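Local structure of structural protein VP1 (Trichodysplasia spinulosa-associated polyomavirus, 4U5Z) at the interface of chains A and B. The protein forms the pentameric capsomers of the polyomavirus outer shell and, as in related viruses, probably carries the surface that engages host-cell receptors. Coordinates in Å, arbitrary orientation; residue numbers count along the deposited sequence, not the author numbering. Chains: chain A/B, Structural protein VP1.

Contact 1: the interface of chains A and B. Residues chain A 105-108, 124; chain B 128, 252, 262.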
# COMPACT_ATOMS: atom_id res chain seq x y z
N LEU A 105 1.86 13.18 -17.30
CA LEU A 105 2.25 13.68 -16.00
C LEU A 105 3.77 13.64 -15.77
O LEU A 105 4.25 14.19 -14.78
CB LEU A 105 1.51 12.89 -14.93
CG LEU A 105 -0.02 12.93 -15.03
CD1 LEU A 105 -0.64 12.18 -13.87
CD2 LEU A 105 -0.51 14.37 -15.07
N VAL A 106 4.51 12.99 -16.67
CA VAL A 106 5.99 13.06 -16.70
C VAL A 106 6.43 14.35 -17.39
O VAL A 106 6.97 14.33 -18.50
CB VAL A 106 6.64 11.88 -17.47
CG1 VAL A 106 8.15 11.98 -17.38
CG2 VAL A 106 6.17 10.51 -16.95
N ASN A 107 6.22 15.47 -16.71
CA ASN A 107 6.51 16.77 -17.28
C ASN A 107 6.73 17.75 -16.15
O ASN A 107 5.78 18.08 -15.44
CB ASN A 107 5.33 17.21 -18.17
CG ASN A 107 5.64 18.48 -18.97
OD1 ASN A 107 6.45 19.33 -18.58
ND2 ASN A 107 4.99 18.61 -20.09
N VAL A 108 7.99 18.18 -15.99
CA VAL A 108 8.40 19.09 -14.94
C VAL A 108 9.03 20.34 -15.52
O VAL A 108 9.76 21.03 -14.79
CB VAL A 108 9.39 18.42 -13.93
CG1 VAL A 108 8.67 17.36 -13.11
CG2 VAL A 108 10.61 17.83 -14.61
N PRO A 124 5.39 18.93 -10.65
CA PRO A 124 4.51 18.17 -11.48
C PRO A 124 3.07 18.32 -10.97
O PRO A 124 2.85 18.68 -9.81
CB PRO A 124 5.01 16.74 -11.29
CG PRO A 124 5.53 16.73 -9.90
CD PRO A 124 6.07 18.10 -9.65
N MET B 128 9.51 11.44 -8.73
CA MET B 128 8.66 10.81 -9.71
C MET B 128 9.18 9.46 -10.22
O MET B 128 10.29 9.39 -10.77
CB MET B 128 8.56 11.75 -10.90
CG MET B 128 7.68 11.25 -12.03
SD MET B 128 7.94 12.24 -13.50
CE MET B 128 7.33 13.83 -12.96
N PHE B 252 14.79 11.91 -9.49
CA PHE B 252 15.69 12.95 -9.91
C PHE B 252 16.89 12.94 -9.02
O PHE B 252 16.77 12.66 -7.83
CB PHE B 252 15.03 14.33 -9.80
CG PHE B 252 13.84 14.48 -10.70
CD1 PHE B 252 14.02 14.87 -12.02
CD2 PHE B 252 12.56 14.21 -10.23
CE1 PHE B 252 12.94 15.00 -12.87
CE2 PHE B 252 11.47 14.33 -11.08
CZ PHE B 252 11.66 14.71 -12.40
N TYR B 262 16.64 13.87 -14.38
CA TYR B 262 15.99 12.54 -14.37
C TYR B 262 17.04 11.46 -14.32
O TYR B 262 18.08 11.60 -14.94
CB TYR B 262 15.19 12.29 -15.66
CG TYR B 262 13.86 12.99 -15.79
CD1 TYR B 262 12.69 12.35 -15.37
CD2 TYR B 262 13.74 14.24 -16.43
CE1 TYR B 262 11.45 12.96 -15.51
CE2 TYR B 262 12.49 14.85 -16.58
CZ TYR B 262 11.35 14.21 -16.11
OH TYR B 262 10.08 14.76 -16.24

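Contact 2: the interface of chains A and B. Residues chain A 42-43, 45, 110, 263; chain B 146-147, 170.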
# COMPACT_ATOMS: atom_id res chain seq x y z
N ASN A 42 -6.19 25.80 -22.06
CA ASN A 42 -6.56 25.14 -20.80
C ASN A 42 -7.56 24.01 -20.90
O ASN A 42 -8.15 23.63 -19.88
CB ASN A 42 -7.08 26.16 -19.78
CG ASN A 42 -6.00 27.09 -19.29
OD1 ASN A 42 -4.95 26.64 -18.83
ND2 ASN A 42 -6.25 28.37 -19.36
N TYR A 43 -7.75 23.45 -22.09
CA TYR A 43 -8.64 22.29 -22.22
C TYR A 43 -8.09 21.18 -21.33
O TYR A 43 -6.89 20.95 -21.30
CB TYR A 43 -8.71 21.82 -23.68
CG TYR A 43 -9.66 20.67 -23.94
CD1 TYR A 43 -10.99 20.74 -23.53
CD2 TYR A 43 -9.25 19.54 -24.65
CE1 TYR A 43 -11.88 19.69 -23.80
CE2 TYR A 43 -10.13 18.48 -24.90
CZ TYR A 43 -11.43 18.57 -24.47
OH TYR A 43 -12.30 17.53 -24.73
N TYR A 45 -8.29 21.16 -18.07
CA TYR A 45 -8.02 21.75 -16.78
C TYR A 45 -9.25 22.59 -16.37
O TYR A 45 -10.10 22.95 -17.20
CB TYR A 45 -6.82 22.69 -16.87
CG TYR A 45 -5.47 22.08 -17.14
CD1 TYR A 45 -5.02 21.88 -18.45
CD2 TYR A 45 -4.59 21.80 -16.10
CE1 TYR A 45 -3.76 21.36 -18.71
CE2 TYR A 45 -3.32 21.27 -16.34
CZ TYR A 45 -2.90 21.05 -17.64
OH TYR A 45 -1.64 20.55 -17.87
N MET A 110 6.94 22.64 -17.42
CA MET A 110 5.85 23.60 -17.65
C MET A 110 6.00 24.85 -16.77
O MET A 110 6.79 24.88 -15.82
CB MET A 110 4.51 22.93 -17.43
CG MET A 110 4.12 21.94 -18.52
SD MET A 110 2.45 21.24 -18.29
CE MET A 110 2.59 20.28 -16.80
N ARG A 263 -6.44 19.26 -12.99
CA ARG A 263 -6.07 18.58 -14.21
C ARG A 263 -6.80 17.24 -14.25
O ARG A 263 -6.88 16.55 -13.24
CB ARG A 263 -4.56 18.37 -14.22
CG ARG A 263 -3.99 17.51 -15.34
CD ARG A 263 -4.49 17.97 -16.67
NE ARG A 263 -3.69 17.46 -17.79
CZ ARG A 263 -4.09 17.57 -19.05
NH1 ARG A 263 -5.27 18.13 -19.33
NH2 ARG A 263 -3.33 17.09 -20.03
N THR B 146 -0.88 15.62 -24.16
CA THR B 146 0.14 16.42 -23.47
C THR B 146 -0.47 17.35 -22.45
O THR B 146 -1.63 17.70 -22.53
CB THR B 146 0.97 17.27 -24.45
OG1 THR B 146 1.68 18.24 -23.69
CG2 THR B 146 0.06 18.01 -25.48
N GLY B 147 0.32 17.78 -21.48
CA GLY B 147 -0.13 18.73 -20.49
C GLY B 147 -0.12 20.17 -21.00
O GLY B 147 -0.70 21.06 -20.37
N GLN B 170 -4.46 18.46 -25.30
CA GLN B 170 -4.48 18.32 -23.85
C GLN B 170 -5.59 17.36 -23.41
O GLN B 170 -5.66 16.99 -22.25
CB GLN B 170 -4.62 19.69 -23.17
CG GLN B 170 -3.47 20.60 -23.60
CD GLN B 170 -3.45 21.98 -22.98
OE1 GLN B 170 -2.55 22.74 -23.30
NE2 GLN B 170 -4.41 22.31 -22.13

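Contact 3: the interface of chains A and B. Residues chain A 38-41, 43; chain B 149-150, 167.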
# COMPACT_ATOMS: atom_id res chain seq x y z
N GLU A 38 -12.56 22.07 -26.43
CA GLU A 38 -11.29 21.57 -26.99
C GLU A 38 -10.56 22.52 -27.93
O GLU A 38 -9.41 22.27 -28.29
CB GLU A 38 -11.54 20.25 -27.68
CG GLU A 38 -12.36 20.35 -28.96
CD GLU A 38 -12.60 18.97 -29.53
OE1 GLU A 38 -11.95 18.62 -30.52
OE2 GLU A 38 -13.41 18.22 -28.95
N SER A 39 -11.22 23.59 -28.36
CA SER A 39 -10.59 24.60 -29.20
C SER A 39 -9.92 25.70 -28.39
O SER A 39 -9.27 26.56 -28.97
CB SER A 39 -11.63 25.23 -30.14
OG SER A 39 -12.54 26.05 -29.43
N LYS A 40 -10.09 25.71 -27.07
CA LYS A 40 -9.60 26.80 -26.22
C LYS A 40 -8.42 26.37 -25.36
O LYS A 40 -8.22 25.19 -25.10
CB LYS A 40 -10.72 27.35 -25.34
CG LYS A 40 -11.56 28.38 -26.08
CD LYS A 40 -12.92 28.61 -25.43
CE LYS A 40 -13.71 29.72 -26.12
NZ LYS A 40 -13.51 29.81 -27.60
N ASP A 41 -7.64 27.36 -24.93
CA ASP A 41 -6.49 27.11 -24.07
C ASP A 41 -7.04 26.52 -22.80
O ASP A 41 -8.23 26.71 -22.50
CB ASP A 41 -5.73 28.41 -23.76
CG ASP A 41 -5.02 28.98 -24.95
OD1 ASP A 41 -4.86 28.29 -25.99
OD2 ASP A 41 -4.58 30.14 -24.86
N TYR A 43 -7.75 23.45 -22.09
CA TYR A 43 -8.64 22.29 -22.22
C TYR A 43 -8.09 21.18 -21.33
O TYR A 43 -6.89 20.95 -21.30
CB TYR A 43 -8.71 21.82 -23.68
CG TYR A 43 -9.66 20.67 -23.94
CD1 TYR A 43 -10.99 20.74 -23.53
CD2 TYR A 43 -9.25 19.54 -24.65
CE1 TYR A 43 -11.88 19.69 -23.80
CE2 TYR A 43 -10.13 18.48 -24.90
CZ TYR A 43 -11.43 18.57 -24.47
OH TYR A 43 -12.30 17.53 -24.73
N TYR B 149 -0.32 22.00 -24.94
CA TYR B 149 -0.39 21.80 -26.37
C TYR B 149 0.64 22.62 -27.13
O TYR B 149 1.00 22.24 -28.23
CB TYR B 149 -1.80 22.11 -26.90
CG TYR B 149 -2.13 23.58 -27.07
CD1 TYR B 149 -2.60 24.35 -26.00
CD2 TYR B 149 -2.02 24.18 -28.31
CE1 TYR B 149 -2.91 25.69 -26.16
CE2 TYR B 149 -2.30 25.53 -28.48
CZ TYR B 149 -2.75 26.27 -27.43
OH TYR B 149 -3.04 27.61 -27.64
N ARG B 150 1.09 23.73 -26.55
CA ARG B 150 2.04 24.64 -27.18
C ARG B 150 3.50 24.20 -27.06
O ARG B 150 4.37 24.87 -27.60
CB ARG B 150 1.99 26.02 -26.51
CG ARG B 150 0.66 26.74 -26.53
CD ARG B 150 0.74 27.95 -25.62
NE ARG B 150 -0.53 28.67 -25.55
CZ ARG B 150 -0.82 29.78 -26.22
NH1 ARG B 150 -2.02 30.33 -26.08
NH2 ARG B 150 0.07 30.36 -27.03
N GLN B 167 -5.07 23.00 -29.49
CA GLN B 167 -5.57 23.04 -28.11
C GLN B 167 -6.12 21.70 -27.64
O GLN B 167 -5.92 21.31 -26.48
CB GLN B 167 -6.67 24.09 -27.98
CG GLN B 167 -6.21 25.54 -28.01
CD GLN B 167 -6.04 26.12 -29.42
OE1 GLN B 167 -6.06 25.39 -30.40
NE2 GLN B 167 -5.85 27.42 -29.51

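Contact 1: the interface of chains A and B
A:Val108 with both methyls and A:Val106 with CG1 meet B:Met128, B:Phe252 and B:Tyr262. The two branches of A:Val108 divide the work. CG1 passes alongside the end of the thioether, 3.8 Å from B:Met128 CE, while CG2 points at the phenol oxygen, 3.5 Å from B:Tyr262 OH. The same CG2 meets the far end of the phenylalanine ring at B:Phe252 CZ, 4.0 Å away, the two side chains arriving from opposite directions. A:Val106 runs roughly perpendicular to B:Met128, whose sulfur SD lies 3.8 Å from A:Val106 CA. Its CG1, anti to the backbone N (chi1 -177°), reaches the other side of the phenol and sits 3.6 Å from B:Tyr262 OH, which thus has a valine methyl from each of two residues beside it. B:Met128 is extended as far as SD and then bends at chi3 (-65°), bringing CE to 3.6 Å from the backbone oxygen A:Leu105 O and near the ring carbon CB of A:Pro124. B:Phe252, besides touching A:Val108, also sets its CE1 over the centre of the B:Tyr262 ring, 3.4 Å above the plane, backing the phenol from within chain B. The patch joins the loop after the 3-10 helix 102-105 of one subunit to strands 241-254 and 260-264 and the loop residue B:Met128 of the next, giving the capsomer a mostly apolar packing patch that probably contributes to cohesion between neighbouring subunits.

Contact 2: the interface of chains A and B
Neighbouring VP1 subunits of the pentamer meet here in a polar interface in which side chains of each copy bond backbone carbonyls of the other, which probably sets their register. A:Arg263 closes end-on on one oxygen: NH1 and NH2 each lie 3.2 Å from the backbone B:Gln170 O, and both bonds are noticeably bent, with the oxygen tilted from the guanidinium plane. B:Gln170 answers with its own amide, whose NE2 donates to the backbone A:Tyr43 O at 2.9 Å, fairly straight (159° at H) and on a carbonyl lone pair. Its chain is extended beyond CG (chi2 -178°), which carries the amide up to the A:Tyr43 carbonyl and past the A:Tyr45 ring, the two planes 82° apart. The phenol of A:Tyr45 gives its hydrogen to B:Gly147 O at 2.7 Å, in the carbonyl plane. Within chain A, A:Arg263 CD lies 3.5 Å above the A:Tyr45 ring plane, toward its rim, and A:Tyr45 CE1 lies over the rim of the guanidinium face, so the ring packs on both the CD methylene and the guanidinium. A:Met110 SD approaches B:Gly147 O at 3.8 Å. Chain A contributes loop residues and the strand 260-264; chain B offers the loop at 146-147 and the end of the 3-10 helix 167-170.

Contact 3: the interface of chains A and B
A chi1 of -70° sets the A:Asp41 carboxylate beside its own backbone N and out toward chain B, where B:Tyr149 and B:Arg150 take one oxygen each. B:Tyr149 holds its ring between backbone N and carbonyl carbon (chi1 78°), standing the phenol beside the aspartate. Its OH donates to A:Asp41 OD1 at 2.6 Å, on the syn side but somewhat out of the carboxylate plane. B:Arg150 stretches out from CG to NE, passing its CG across one face of the B:Tyr149 ring, and its NH1 forms a salt bridge with A:Asp41 OD2 at 2.8 Å. That oxygen lies at the guanidinium edge, in plane, yet the nitrogen meets it from above the carboxylate, the two planes standing 68° apart. B:Tyr149 OH packs on the guanidinium face, 3.0 Å above the B:Arg150 plane toward its rim. The two donors fix the carboxylate's rotation and would be expected to favour its ionised form. B:Gln167, first residue of the 3-10 helix 167-170, puts its CA over the rim of the opposite phenol face. It bends at chi2 and lays its aliphatic part along the chain A backbone: B:Gln167 CB is 3.3 Å from A:Glu38 O. Its amide carbon CD lies 3.3 Å from A:Ser39 O.

Contact 2 and contact 3 are close neighbours, their C-alpha centres about 8 Å apart, and share A:Tyr43; both also draw on the chain B 3-10 helix 167-170, at its end and its start. Contact 1 lies about 15 Å from contact 2 and about 22 Å from contact 3. The strand 260-264 appears on both sides, in chain B at contact 1 and in chain A at contact 2, as expected when each copy offers different faces to its two neighbours in a five-membered ring. A mostly apolar patch and two polar ones together would hold adjacent subunits in place.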